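Local coordinates for protein D-alanyl-D-alanine carboxypeptidase (Vibrio cholerae, PDB 5TR7) that probably removes the C-terminal D-alanine from cell-wall precursor peptides, as a penicillin-binding serine carboxypeptidase of the S11 family, at residues 208-213 against 225-231; 75-79 against 178-183; 40-44 against 120-125. All coordinates share one frame; numbering follows the deposited sequence.

Interaction 1 of 3, residues 208-213 against 225-231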
ATOM      1  N   ALA A 208     -12.796 -11.200  -5.111  1.00 71.52           N
ATOM      2  CA  ALA A 208     -12.521 -11.606  -3.710  1.00 71.35           C
ATOM      3  C   ALA A 208     -13.062 -10.675  -2.631  1.00 70.48           C
ATOM      4  O   ALA A 208     -13.736 -11.149  -1.708  1.00 70.92           O
ATOM      5  CB  ALA A 208     -11.023 -11.801  -3.504  1.00 65.22           C
ATOM      6  N   GLY A 209     -12.776  -9.380  -2.739  1.00 66.46           N
ATOM      7  CA  GLY A 209     -13.328  -8.396  -1.791  1.00 62.66           C
ATOM      8  C   GLY A 209     -12.403  -7.298  -1.361  1.00 54.53           C
ATOM      9  O   GLY A 209     -11.447  -7.006  -2.052  1.00 59.32           O
ATOM     10  N   TYR A 210     -12.697  -6.690  -0.225  1.00 50.46           N
ATOM     11  CA  TYR A 210     -11.916  -5.616   0.320  1.00 49.29           C
ATOM     12  C   TYR A 210     -10.735  -6.085   1.112  1.00 48.84           C
ATOM     13  O   TYR A 210     -10.827  -7.012   1.933  1.00 55.52           O
ATOM     14  CB  TYR A 210     -12.750  -4.693   1.194  1.00 49.98           C
ATOM     15  CG  TYR A 210     -13.823  -3.978   0.429  1.00 52.95           C
ATOM     16  CD1 TYR A 210     -13.567  -2.739  -0.151  1.00 51.34           C
ATOM     17  CD2 TYR A 210     -15.093  -4.472   0.345  1.00 52.24           C
ATOM     18  CE1 TYR A 210     -14.550  -2.025  -0.810  1.00 47.27           C
ATOM     19  CE2 TYR A 210     -16.090  -3.769  -0.316  1.00 58.08           C
ATOM     20  CZ  TYR A 210     -15.810  -2.555  -0.884  1.00 51.15           C
ATOM     21  OH  TYR A 210     -16.791  -1.903  -1.533  1.00 49.29           O
ATOM     22  N   ASN A 211      -9.626  -5.362   0.906  1.00 47.08           N
ATOM     23  CA  ASN A 211      -8.401  -5.657   1.559  1.00 46.18           C
ATOM     24  C   ASN A 211      -7.865  -4.524   2.417  1.00 49.08           C
ATOM     25  O   ASN A 211      -8.028  -3.376   2.087  1.00 48.35           O
ATOM     26  CB  ASN A 211      -7.380  -5.868   0.463  1.00 49.75           C
ATOM     27  CG  ASN A 211      -7.835  -6.867  -0.561  1.00 54.72           C
ATOM     28  OD1 ASN A 211      -8.479  -7.866  -0.236  1.00 60.16           O
ATOM     29  ND2 ASN A 211      -7.497  -6.595  -1.815  1.00 59.38           N
ATOM     30  N   LEU A 212      -7.085  -4.884   3.442  1.00 51.56           N
ATOM     31  CA  LEU A 212      -6.361  -3.927   4.212  1.00 46.33           C
ATOM     32  C   LEU A 212      -5.034  -4.450   4.714  1.00 45.19           C
ATOM     33  O   LEU A 212      -4.970  -5.540   5.256  1.00 47.49           O
ATOM     34  CB  LEU A 212      -7.182  -3.515   5.437  1.00 48.15           C
ATOM     35  CG  LEU A 212      -6.499  -2.473   6.345  1.00 48.94           C
ATOM     36  CD1 LEU A 212      -6.080  -1.197   5.621  1.00 52.32           C
ATOM     37  CD2 LEU A 212      -7.473  -2.098   7.462  1.00 50.70           C
ATOM     38  N   VAL A 213      -3.990  -3.657   4.563  1.00 47.87           N
ATOM     39  CA  VAL A 213      -2.682  -3.935   5.179  1.00 49.01           C
ATOM     40  C   VAL A 213      -2.616  -2.896   6.287  1.00 44.01           C
ATOM     41  O   VAL A 213      -2.598  -1.717   5.988  1.00 44.30           O
ATOM     42  CB  VAL A 213      -1.500  -3.794   4.242  1.00 51.91           C
ATOM     43  CG1 VAL A 213      -0.208  -4.097   4.962  1.00 55.89           C
ATOM     44  CG2 VAL A 213      -1.632  -4.799   3.175  1.00 49.55           C
ATOM     45  N   ALA A 225      -0.666  -6.378  10.113  1.00 46.67           N
ATOM     46  CA  ALA A 225      -1.740  -7.303   9.722  1.00 47.44           C
ATOM     47  C   ALA A 225      -2.191  -7.092   8.290  1.00 48.23           C
ATOM     48  O   ALA A 225      -2.125  -5.979   7.743  1.00 45.53           O
ATOM     49  CB  ALA A 225      -2.945  -7.148  10.635  1.00 49.80           C
ATOM     50  N   VAL A 226      -2.506  -8.194   7.638  1.00 46.47           N
ATOM     51  CA  VAL A 226      -3.006  -8.129   6.273  1.00 53.20           C
ATOM     52  C   VAL A 226      -4.306  -8.933   6.255  1.00 51.23           C
ATOM     53  O   VAL A 226      -4.359 -10.074   6.746  1.00 55.19           O
ATOM     54  CB  VAL A 226      -2.013  -8.795   5.298  1.00 51.32           C
ATOM     55  CG1 VAL A 226      -2.550  -8.772   3.896  1.00 57.18           C
ATOM     56  CG2 VAL A 226      -0.671  -8.119   5.392  1.00 51.40           C
ATOM     57  N   VAL A 227      -5.350  -8.331   5.715  1.00 51.46           N
ATOM     58  CA  VAL A 227      -6.674  -9.016   5.602  1.00 52.31           C
ATOM     59  C   VAL A 227      -7.086  -8.872   4.156  1.00 48.10           C
ATOM     60  O   VAL A 227      -7.073  -7.799   3.619  1.00 48.77           O
ATOM     61  CB  VAL A 227      -7.687  -8.431   6.611  1.00 53.59           C
ATOM     62  CG1 VAL A 227      -9.042  -9.051   6.471  1.00 60.67           C
ATOM     63  CG2 VAL A 227      -7.190  -8.722   8.024  1.00 56.55           C
ATOM     64  N   MET A 228      -7.383  -9.984   3.513  1.00 54.18           N
ATOM     65  CA  MET A 228      -7.766  -9.966   2.097  1.00 57.76           C
ATOM     66  C   MET A 228      -9.100 -10.590   1.882  1.00 50.68           C
ATOM     67  O   MET A 228      -9.374 -11.646   2.407  1.00 56.73           O
ATOM     68  CB  MET A 228      -6.761 -10.777   1.249  1.00 56.74           C
ATOM     69  CG  MET A 228      -5.326 -10.346   1.494  1.00 62.69           C
ATOM     70  SD  MET A 228      -4.920  -8.690   0.904  1.00 65.54           S
ATOM     71  CE  MET A 228      -4.847  -9.151  -0.881  1.00 64.92           C
ATOM     72  N   GLY A 229      -9.913  -9.928   1.082  1.00 50.45           N
ATOM     73  CA  GLY A 229     -11.182 -10.500   0.713  1.00 53.56           C
ATOM     74  C   GLY A 229     -12.279 -10.459   1.737  1.00 50.99           C
ATOM     75  O   GLY A 229     -12.882 -11.458   1.959  1.00 56.75           O
ATOM     76  N   THR A 230     -12.508  -9.308   2.358  1.00 52.71           N
ATOM     77  CA  THR A 230     -13.642  -9.107   3.294  1.00 50.81           C
ATOM     78  C   THR A 230     -14.833  -8.641   2.479  1.00 57.51           C
ATOM     79  O   THR A 230     -14.708  -8.094   1.385  1.00 59.69           O
ATOM     80  CB  THR A 230     -13.387  -8.062   4.381  1.00 49.43           C
ATOM     81  OG1 THR A 230     -12.977  -6.835   3.792  1.00 51.99           O
ATOM     82  CG2 THR A 230     -12.262  -8.562   5.294  1.00 55.21           C
ATOM     83  N   ASP A 231     -16.017  -8.884   2.989  1.00 60.12           N
ATOM     84  CA  ASP A 231     -17.223  -8.520   2.272  1.00 62.02           C
ATOM     85  C   ASP A 231     -17.606  -7.039   2.152  1.00 55.83           C
ATOM     86  O   ASP A 231     -18.371  -6.736   1.283  1.00 56.54           O
ATOM     87  CB  ASP A 231     -18.376  -9.386   2.802  1.00 66.53           C
ATOM     88  CG  ASP A 231     -18.229 -10.885   2.367  1.00 68.13           C
ATOM     89  OD1 ASP A 231     -17.398 -11.206   1.490  1.00 61.25           O
ATOM     90  OD2 ASP A 231     -18.997 -11.737   2.858  1.00 76.05           O
TER

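Interaction 2 of 3, residues 75-79 against 178-183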
ATOM      1  N   SER A  75      -9.731   5.332  -8.830  1.00 65.63           N
ATOM      2  CA  SER A  75      -9.284   6.433  -8.072  1.00 66.27           C
ATOM      3  C   SER A  75      -8.136   7.184  -8.809  1.00 66.12           C
ATOM      4  O   SER A  75      -7.231   6.577  -9.446  1.00 55.89           O
ATOM      5  CB  SER A  75      -8.876   5.862  -6.699  1.00 68.42           C
ATOM      6  OG  SER A  75      -8.449   6.900  -5.887  1.00 76.37           O
ATOM      7  N   LYS A  76      -8.239   8.520  -8.739  1.00 65.52           N
ATOM      8  CA  LYS A  76      -7.317   9.461  -9.371  1.00 65.18           C
ATOM      9  C   LYS A  76      -7.000  10.663  -8.535  1.00 60.44           C
ATOM     10  O   LYS A  76      -7.847  11.144  -7.739  1.00 60.00           O
ATOM     11  CB  LYS A  76      -7.972  10.039 -10.614  1.00 66.28           C
ATOM     12  CG  LYS A  76      -8.219   9.077 -11.777  1.00 67.55           C
ATOM     13  CD  LYS A  76      -9.170   9.717 -12.812  1.00 71.34           C
ATOM     14  CE  LYS A  76     -10.633   9.747 -12.317  1.00 72.44           C
ATOM     15  NZ  LYS A  76     -11.307   8.432 -12.313  1.00 70.08           N
ATOM     16  N   MET A  77      -5.788  11.199  -8.745  1.00 59.20           N
ATOM     17  CA  MET A  77      -5.384  12.448  -8.106  1.00 54.37           C
ATOM     18  C   MET A  77      -5.925  13.644  -8.916  1.00 58.63           C
ATOM     19  O   MET A  77      -6.080  14.774  -8.403  1.00 54.97           O
ATOM     20  CB  MET A  77      -3.870  12.509  -8.057  1.00 54.42           C
ATOM     21  CG  MET A  77      -3.298  13.830  -7.485  1.00 48.57           C
ATOM     22  SD  MET A  77      -1.540  13.629  -7.297  1.00 53.05           S
ATOM     23  CE  MET A  77      -1.150  15.334  -6.865  1.00 47.14           C
ATOM     24  N   PHE A  78      -6.230  13.356 -10.185  1.00 64.43           N
ATOM     25  CA  PHE A  78      -6.738  14.303 -11.168  1.00 65.78           C
ATOM     26  C   PHE A  78      -5.665  15.178 -11.768  1.00 70.87           C
ATOM     27  O   PHE A  78      -5.764  16.389 -11.804  1.00 62.64           O
ATOM     28  CB  PHE A  78      -7.948  15.082 -10.690  1.00 71.72           C
ATOM     29  CG  PHE A  78      -9.135  14.204 -10.496  1.00 67.20           C
ATOM     30  CD1 PHE A  78      -9.851  13.756 -11.593  1.00 70.09           C
ATOM     31  CD2 PHE A  78      -9.472  13.767  -9.254  1.00 67.94           C
ATOM     32  CE1 PHE A  78     -10.910  12.908 -11.448  1.00 70.03           C
ATOM     33  CE2 PHE A  78     -10.564  12.916  -9.092  1.00 71.35           C
ATOM     34  CZ  PHE A  78     -11.285  12.499 -10.195  1.00 72.28           C
ATOM     35  N   VAL A  79      -4.645  14.495 -12.258  1.00 67.95           N
ATOM     36  CA  VAL A  79      -3.510  15.147 -12.827  1.00 70.97           C
ATOM     37  C   VAL A  79      -3.707  15.382 -14.326  1.00 70.49           C
ATOM     38  O   VAL A  79      -4.288  14.539 -15.017  1.00 82.90           O
ATOM     39  CB  VAL A  79      -2.325  14.256 -12.377  1.00 70.38           C
ATOM     40  CG1 VAL A  79      -1.314  13.939 -13.426  1.00 73.07           C
ATOM     41  CG2 VAL A  79      -1.777  14.796 -11.063  1.00 67.77           C
ATOM     42  N   TYR A 178      -5.741  18.172  -3.883  1.00 62.84           N
ATOM     43  CA  TYR A 178      -5.032  18.545  -5.087  1.00 61.18           C
ATOM     44  C   TYR A 178      -6.037  19.144  -6.075  1.00 61.80           C
ATOM     45  O   TYR A 178      -7.112  18.571  -6.345  1.00 55.07           O
ATOM     46  CB  TYR A 178      -4.249  17.395  -5.732  1.00 57.23           C
ATOM     47  CG  TYR A 178      -3.585  17.866  -6.988  1.00 56.79           C
ATOM     48  CD1 TYR A 178      -2.496  18.757  -6.946  1.00 59.89           C
ATOM     49  CD2 TYR A 178      -4.069  17.483  -8.218  1.00 66.02           C
ATOM     50  CE1 TYR A 178      -1.900  19.229  -8.117  1.00 60.69           C
ATOM     51  CE2 TYR A 178      -3.509  17.960  -9.384  1.00 70.28           C
ATOM     52  CZ  TYR A 178      -2.410  18.807  -9.329  1.00 67.92           C
ATOM     53  OH  TYR A 178      -1.917  19.241 -10.497  1.00 61.95           O
ATOM     54  N   ASN A 179      -5.703  20.352  -6.547  1.00 58.10           N
ATOM     55  CA  ASN A 179      -6.474  21.046  -7.501  1.00 61.90           C
ATOM     56  C   ASN A 179      -7.928  21.278  -7.014  1.00 59.29           C
ATOM     57  O   ASN A 179      -8.852  21.274  -7.768  1.00 60.35           O
ATOM     58  CB  ASN A 179      -6.438  20.248  -8.809  1.00 66.61           C
ATOM     59  CG  ASN A 179      -6.578  21.132 -10.026  1.00 65.41           C
ATOM     60  OD1 ASN A 179      -6.169  22.264 -10.040  1.00 63.27           O
ATOM     61  ND2 ASN A 179      -7.102  20.603 -11.044  1.00 70.13           N
ATOM     62  N   GLY A 180      -8.095  21.541  -5.732  1.00 65.02           N
ATOM     63  CA  GLY A 180      -9.396  21.839  -5.154  1.00 70.81           C
ATOM     64  C   GLY A 180     -10.269  20.629  -4.970  1.00 62.73           C
ATOM     65  O   GLY A 180     -11.444  20.771  -4.717  1.00 62.81           O
ATOM     66  N   ILE A 181      -9.672  19.463  -5.101  1.00 63.33           N
ATOM     67  CA  ILE A 181     -10.321  18.169  -4.888  1.00 60.02           C
ATOM     68  C   ILE A 181      -9.699  17.484  -3.664  1.00 59.30           C
ATOM     69  O   ILE A 181      -8.493  17.152  -3.682  1.00 56.18           O
ATOM     70  CB  ILE A 181     -10.195  17.278  -6.128  1.00 62.82           C
ATOM     71  CG1 ILE A 181     -10.883  18.012  -7.312  1.00 71.62           C
ATOM     72  CG2 ILE A 181     -10.855  15.916  -5.869  1.00 61.58           C
ATOM     73  CD1 ILE A 181     -10.688  17.348  -8.653  1.00 72.90           C
ATOM     74  N   THR A 182     -10.514  17.331  -2.597  1.00 55.87           N
ATOM     75  CA  THR A 182     -10.095  16.736  -1.346  1.00 53.49           C
ATOM     76  C   THR A 182     -10.559  15.308  -1.303  1.00 59.47           C
ATOM     77  O   THR A 182     -11.716  15.033  -1.560  1.00 54.62           O
ATOM     78  CB  THR A 182     -10.658  17.486  -0.138  1.00 58.88           C
ATOM     79  OG1 THR A 182     -10.121  18.797  -0.115  1.00 56.69           O
ATOM     80  CG2 THR A 182     -10.260  16.834   1.208  1.00 57.87           C
ATOM     81  N   GLN A 183      -9.644  14.376  -0.992  1.00 51.34           N
ATOM     82  CA  GLN A 183      -9.974  12.964  -0.901  1.00 57.19           C
ATOM     83  C   GLN A 183      -9.413  12.474   0.428  1.00 55.17           C
ATOM     84  O   GLN A 183      -8.370  12.931   0.887  1.00 56.91           O
ATOM     85  CB  GLN A 183      -9.397  12.196  -2.076  1.00 59.85           C
ATOM     86  CG  GLN A 183      -9.663  12.916  -3.388  1.00 68.95           C
ATOM     87  CD  GLN A 183      -9.394  12.098  -4.654  1.00 67.91           C
ATOM     88  OE1 GLN A 183      -9.947  11.036  -4.791  1.00 66.86           O
ATOM     89  NE2 GLN A 183      -8.658  12.652  -5.634  1.00 69.63           N
TER

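Interaction 3 of 3, residues 40-44 against 120-125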
ATOM      1  N   MET A  40       4.228  -1.076  -3.060  1.00 48.40           N
ATOM      2  CA  MET A  40       5.550  -1.384  -3.646  1.00 49.63           C
ATOM      3  C   MET A  40       6.035  -0.141  -4.386  1.00 51.75           C
ATOM      4  O   MET A  40       7.200   0.206  -4.359  1.00 56.20           O
ATOM      5  CB  MET A  40       5.540  -2.625  -4.547  1.00 52.74           C
ATOM      6  CG  MET A  40       6.938  -2.851  -5.193  1.00 57.17           C
ATOM      7  SD  MET A  40       8.313  -3.102  -4.000  1.00 58.95           S
ATOM      8  CE  MET A  40       7.684  -4.759  -3.619  1.00 61.98           C
ATOM      9  N   THR A  41       5.115   0.551  -5.030  1.00 54.79           N
ATOM     10  CA  THR A  41       5.461   1.767  -5.770  1.00 54.83           C
ATOM     11  C   THR A  41       6.026   2.817  -4.825  1.00 50.46           C
ATOM     12  O   THR A  41       7.081   3.430  -5.093  1.00 52.72           O
ATOM     13  CB  THR A  41       4.231   2.279  -6.521  1.00 56.40           C
ATOM     14  OG1 THR A  41       3.897   1.328  -7.551  1.00 57.21           O
ATOM     15  CG2 THR A  41       4.477   3.631  -7.158  1.00 51.88           C
ATOM     16  N   SER A  42       5.360   2.998  -3.696  1.00 53.01           N
ATOM     17  CA  SER A  42       5.820   3.994  -2.722  1.00 49.15           C
ATOM     18  C   SER A  42       7.137   3.514  -2.092  1.00 58.33           C
ATOM     19  O   SER A  42       7.929   4.345  -1.653  1.00 47.78           O
ATOM     20  CB  SER A  42       4.806   4.275  -1.645  1.00 48.79           C
ATOM     21  OG  SER A  42       4.878   3.266  -0.663  1.00 62.74           O
ATOM     22  N   TYR A  43       7.353   2.199  -2.014  1.00 60.94           N
ATOM     23  CA  TYR A  43       8.582   1.687  -1.428  1.00 53.01           C
ATOM     24  C   TYR A  43       9.740   2.106  -2.327  1.00 57.05           C
ATOM     25  O   TYR A  43      10.749   2.653  -1.846  1.00 53.04           O
ATOM     26  CB  TYR A  43       8.548   0.153  -1.198  1.00 53.20           C
ATOM     27  CG  TYR A  43       9.822  -0.375  -0.531  1.00 55.11           C
ATOM     28  CD1 TYR A  43      10.920  -0.700  -1.290  1.00 48.73           C
ATOM     29  CD2 TYR A  43       9.930  -0.522   0.863  1.00 49.86           C
ATOM     30  CE1 TYR A  43      12.111  -1.086  -0.696  1.00 54.11           C
ATOM     31  CE2 TYR A  43      11.117  -0.958   1.457  1.00 52.38           C
ATOM     32  CZ  TYR A  43      12.211  -1.229   0.683  1.00 50.98           C
ATOM     33  OH  TYR A  43      13.375  -1.633   1.258  1.00 55.98           O
ATOM     34  N   VAL A  44       9.618   1.850  -3.630  1.00 57.63           N
ATOM     35  CA  VAL A  44      10.674   2.236  -4.575  1.00 55.08           C
ATOM     36  C   VAL A  44      10.901   3.753  -4.552  1.00 54.31           C
ATOM     37  O   VAL A  44      12.036   4.235  -4.473  1.00 53.98           O
ATOM     38  CB  VAL A  44      10.351   1.776  -6.023  1.00 57.00           C
ATOM     39  CG1 VAL A  44      11.462   2.195  -6.986  1.00 55.87           C
ATOM     40  CG2 VAL A  44      10.191   0.258  -6.077  1.00 56.37           C
ATOM     41  N   LEU A 120      12.432  -2.204 -11.436  1.00 68.11           N
ATOM     42  CA  LEU A 120      12.874  -1.894 -10.064  1.00 65.99           C
ATOM     43  C   LEU A 120      11.903  -2.498  -9.014  1.00 66.37           C
ATOM     44  O   LEU A 120      12.364  -3.020  -7.983  1.00 59.74           O
ATOM     45  CB  LEU A 120      12.911  -0.411  -9.776  1.00 69.32           C
ATOM     46  CG  LEU A 120      13.811   0.412 -10.688  1.00 67.90           C
ATOM     47  CD1 LEU A 120      13.542   1.860 -10.299  1.00 70.02           C
ATOM     48  CD2 LEU A 120      15.287   0.026 -10.579  1.00 66.86           C
ATOM     49  N   MET A 121      10.586  -2.451  -9.269  1.00 58.37           N
ATOM     50  CA  MET A 121       9.648  -3.014  -8.319  1.00 58.76           C
ATOM     51  C   MET A 121       9.947  -4.470  -8.036  1.00 54.89           C
ATOM     52  O   MET A 121      10.026  -4.860  -6.888  1.00 61.19           O
ATOM     53  CB  MET A 121       8.177  -2.902  -8.768  1.00 58.70           C
ATOM     54  CG  MET A 121       7.618  -1.500  -8.964  1.00 61.63           C
ATOM     55  SD  MET A 121       6.005  -1.445  -9.800  1.00 62.28           S
ATOM     56  CE  MET A 121       4.905  -1.949  -8.499  1.00 52.02           C
ATOM     57  N   ASN A 122      10.110  -5.286  -9.060  1.00 62.61           N
ATOM     58  CA  ASN A 122      10.409  -6.718  -8.868  1.00 60.81           C
ATOM     59  C   ASN A 122      11.779  -6.962  -8.312  1.00 62.09           C
ATOM     60  O   ASN A 122      11.989  -7.970  -7.629  1.00 63.33           O
ATOM     61  CB  ASN A 122      10.223  -7.514 -10.182  1.00 66.61           C
ATOM     62  CG  ASN A 122       8.753  -7.532 -10.637  1.00 76.02           C
ATOM     63  OD1 ASN A 122       7.833  -7.846  -9.847  1.00 67.70           O
ATOM     64  ND2 ASN A 122       8.511  -7.139 -11.897  1.00 74.74           N
ATOM     65  N   ALA A 123      12.752  -6.128  -8.632  1.00 63.50           N
ATOM     66  CA  ALA A 123      14.091  -6.344  -8.046  1.00 64.44           C
ATOM     67  C   ALA A 123      13.976  -6.067  -6.537  1.00 69.43           C
ATOM     68  O   ALA A 123      14.480  -6.826  -5.709  1.00 74.95           O
ATOM     69  CB  ALA A 123      15.140  -5.441  -8.671  1.00 71.64           C
ATOM     70  N   TRP A 124      13.249  -5.020  -6.155  1.00 68.12           N
ATOM     71  CA  TRP A 124      13.080  -4.790  -4.703  1.00 58.74           C
ATOM     72  C   TRP A 124      12.269  -5.884  -4.022  1.00 58.09           C
ATOM     73  O   TRP A 124      12.610  -6.324  -2.914  1.00 57.23           O
ATOM     74  CB  TRP A 124      12.496  -3.447  -4.375  1.00 56.50           C
ATOM     75  CG  TRP A 124      13.506  -2.336  -4.409  1.00 58.39           C
ATOM     76  CD1 TRP A 124      13.647  -1.394  -5.379  1.00 57.58           C
ATOM     77  CD2 TRP A 124      14.519  -2.054  -3.425  1.00 54.84           C
ATOM     78  NE1 TRP A 124      14.683  -0.574  -5.080  1.00 57.32           N
ATOM     79  CE2 TRP A 124      15.198  -0.911  -3.854  1.00 55.99           C
ATOM     80  CE3 TRP A 124      14.908  -2.652  -2.214  1.00 58.07           C
ATOM     81  CZ2 TRP A 124      16.288  -0.360  -3.135  1.00 55.27           C
ATOM     82  CZ3 TRP A 124      15.979  -2.081  -1.487  1.00 56.85           C
ATOM     83  CH2 TRP A 124      16.636  -0.958  -1.962  1.00 53.31           C
ATOM     84  N   ALA A 125      11.230  -6.359  -4.690  1.00 58.25           N
ATOM     85  CA  ALA A 125      10.382  -7.411  -4.131  1.00 63.88           C
ATOM     86  C   ALA A 125      11.248  -8.636  -3.842  1.00 68.09           C
ATOM     87  O   ALA A 125      11.175  -9.272  -2.776  1.00 65.52           O
ATOM     88  CB  ALA A 125       9.286  -7.773  -5.123  1.00 64.15           C
TER

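Interaction 1 of 3, residues 208-213 against 225-231
Tyr210 pairs with Thr230, and Leu212 with Val227, as antiparallel hydrogen-bonded pairs on strands whose N-to-C directions differ by 163°. These strands form a beta hairpin in the five-stranded antiparallel sheet of the penicillin-binding domain. The register slips by one residue between the two pairs. Gly229 and Thr230 both face Tyr210, which makes a G1 beta bulge, and Gly229 takes the positive phi of its first position.

Leu212 and Val227 exchange two backbone bonds, with N to O distances of 2.9 Å each way. At the bulge, Tyr210 O is gripped twice by Thr230. Thr230 N lies 2.9 Å from Tyr210 O and gives an almost straight bond. Thr230 OG1 gives the second bond, 2.8 Å to Tyr210 O, but from 43° above the carbonyl plane. The Thr230 chi1 of 54° tucks OG1 in between its own N and C, within reach of Tyr210 O.

Asn211 OD1 accepts from Gly229 N at 2.8 Å, nearly in line with the C=O bond. Asn211 ND2 bonds to Thr205 OG1 on the next strand, and the two bonds together fix the turn of the amide. The bent Met228 chain crosses the amide at a slant, with Met228 SD 3.7 Å from Asn211 CG. Asn211 lies near the predicted nucleophile Ser35, and Val213 near Lys201, the predicted substrate-binding lysine.

Tyr210, Leu212 and Thr230 all touch Arg236 of helix 233-251. Val226 and Met228 pack on helix 150-163, on the other face of the sheet. Val213 and Val226 lie side by side on that face, and both methyls of Val213 meet Val226 CG2, with Val213 CG1 at 4.1 Å from it.

Interaction 2 of 3, residues 75-79 against 178-183
Met77 crosses the Tyr178 ring at about a right angle and lays its methyl on one face, where the loop between strands 59-61 and 84-86 meets the tip of a small beta hairpin. The hairpin closes through a type I' turn from Tyr178 to Ile181.

Met77 has CG anti to the backbone N (chi1 176°) and runs out extended beyond it. This carries Met77 CE over the ring, 3.5 Å from Tyr178 CG, as a CH-pi contact. Met77 SD makes a longer Met-aromatic contact above the same face, 5.0 Å from the ring centroid. Asn179 CB lies against the opposite face, toward the rim. Phe78 O meets the ring edge in plane, 3.7 Å from Tyr178 CE2, with Val79 CG2 nearby.

Phe78 fills the next hollow. Its ring is backed by Lys76 CB over one face. Ile181 CD1 pushes in at 3.8 Å from Phe78 CD2. The amide of Gln183 reaches past the edge of this ring into the loop. Asp101 of helix 100-111 accepts hydrogen bonds from the backbone N of Met77, Phe78 and Val79. Gln183 NE2 donates a hydrogen bond to Lys76 O at 2.7 Å, in the carbonyl plane and near its own amide plane.

Interaction 3 of 3, residues 40-44 against 120-125
Tyr43 OH is held by Asp163 OD2 and Gln47 NE2, and it also lies near the rim of the indole, 3.8 Å from Trp124 CZ3. With its hydroxyl fixed, the Tyr43 ring turns an edge to the face of the indole, in an offset edge-to-face pair. The ring planes stand at 67°. Tyr43 CE1 makes the closest touch, 3.5 Å from Trp124 CE3.

The two helical segments are perpendicular, with axes 9.7 Å apart, and most of the other contacts between them are apolar. A chi1 of 177° points Met40 away from its own N, and two bends then lead Met40 CE to Ala125 CB, at 3.7 Å. On the way, Met40 CG passes Met121 CB, and the two methionine chains pass antiparallel to one another. Met121 curls at its end, placing CE 3.6 Å from Thr41 OG1. That hydroxyl bonds to Ser138 O.

Val44 divides its branches: CG1 meets Leu120 CD1, while CG2 rests 3.9 Å from Trp124 CD1. Behind helix 37-50, Leu156 and Leu160 of helix 150-163 touch Met40 and Tyr43. Such crossing of a buried helix by an outer one is consistent with the helical region of the penicillin-binding protein and serine beta-lactamase fold, whose central helix starts at the SxxK motif, here Ser35 and Lys38.

Overall arrangement
The chain first lays down strands 10-15 and 21-25 of the main sheet; helix 37-50 then opens interaction 3. The loop at 75-79 opens interaction 2. Helix 114-127 then closes interaction 3. The hairpin at 178-183 closes interaction 2 later, so these two contacts cross along the chain. Interaction 3 joins helix 37-50 to helix 114-127, and interaction 2 joins the loop before strand 84-86 to the separate small hairpin of 175-184. Interaction 1 comes after both and closes only a short loop, within one hairpin of the main sheet. Its centre is about 21 Å from that of interaction 3, on the opposite side of the chain's centre. Ser35 and Lys38, predicted catalytic, lie just before residues 40-44.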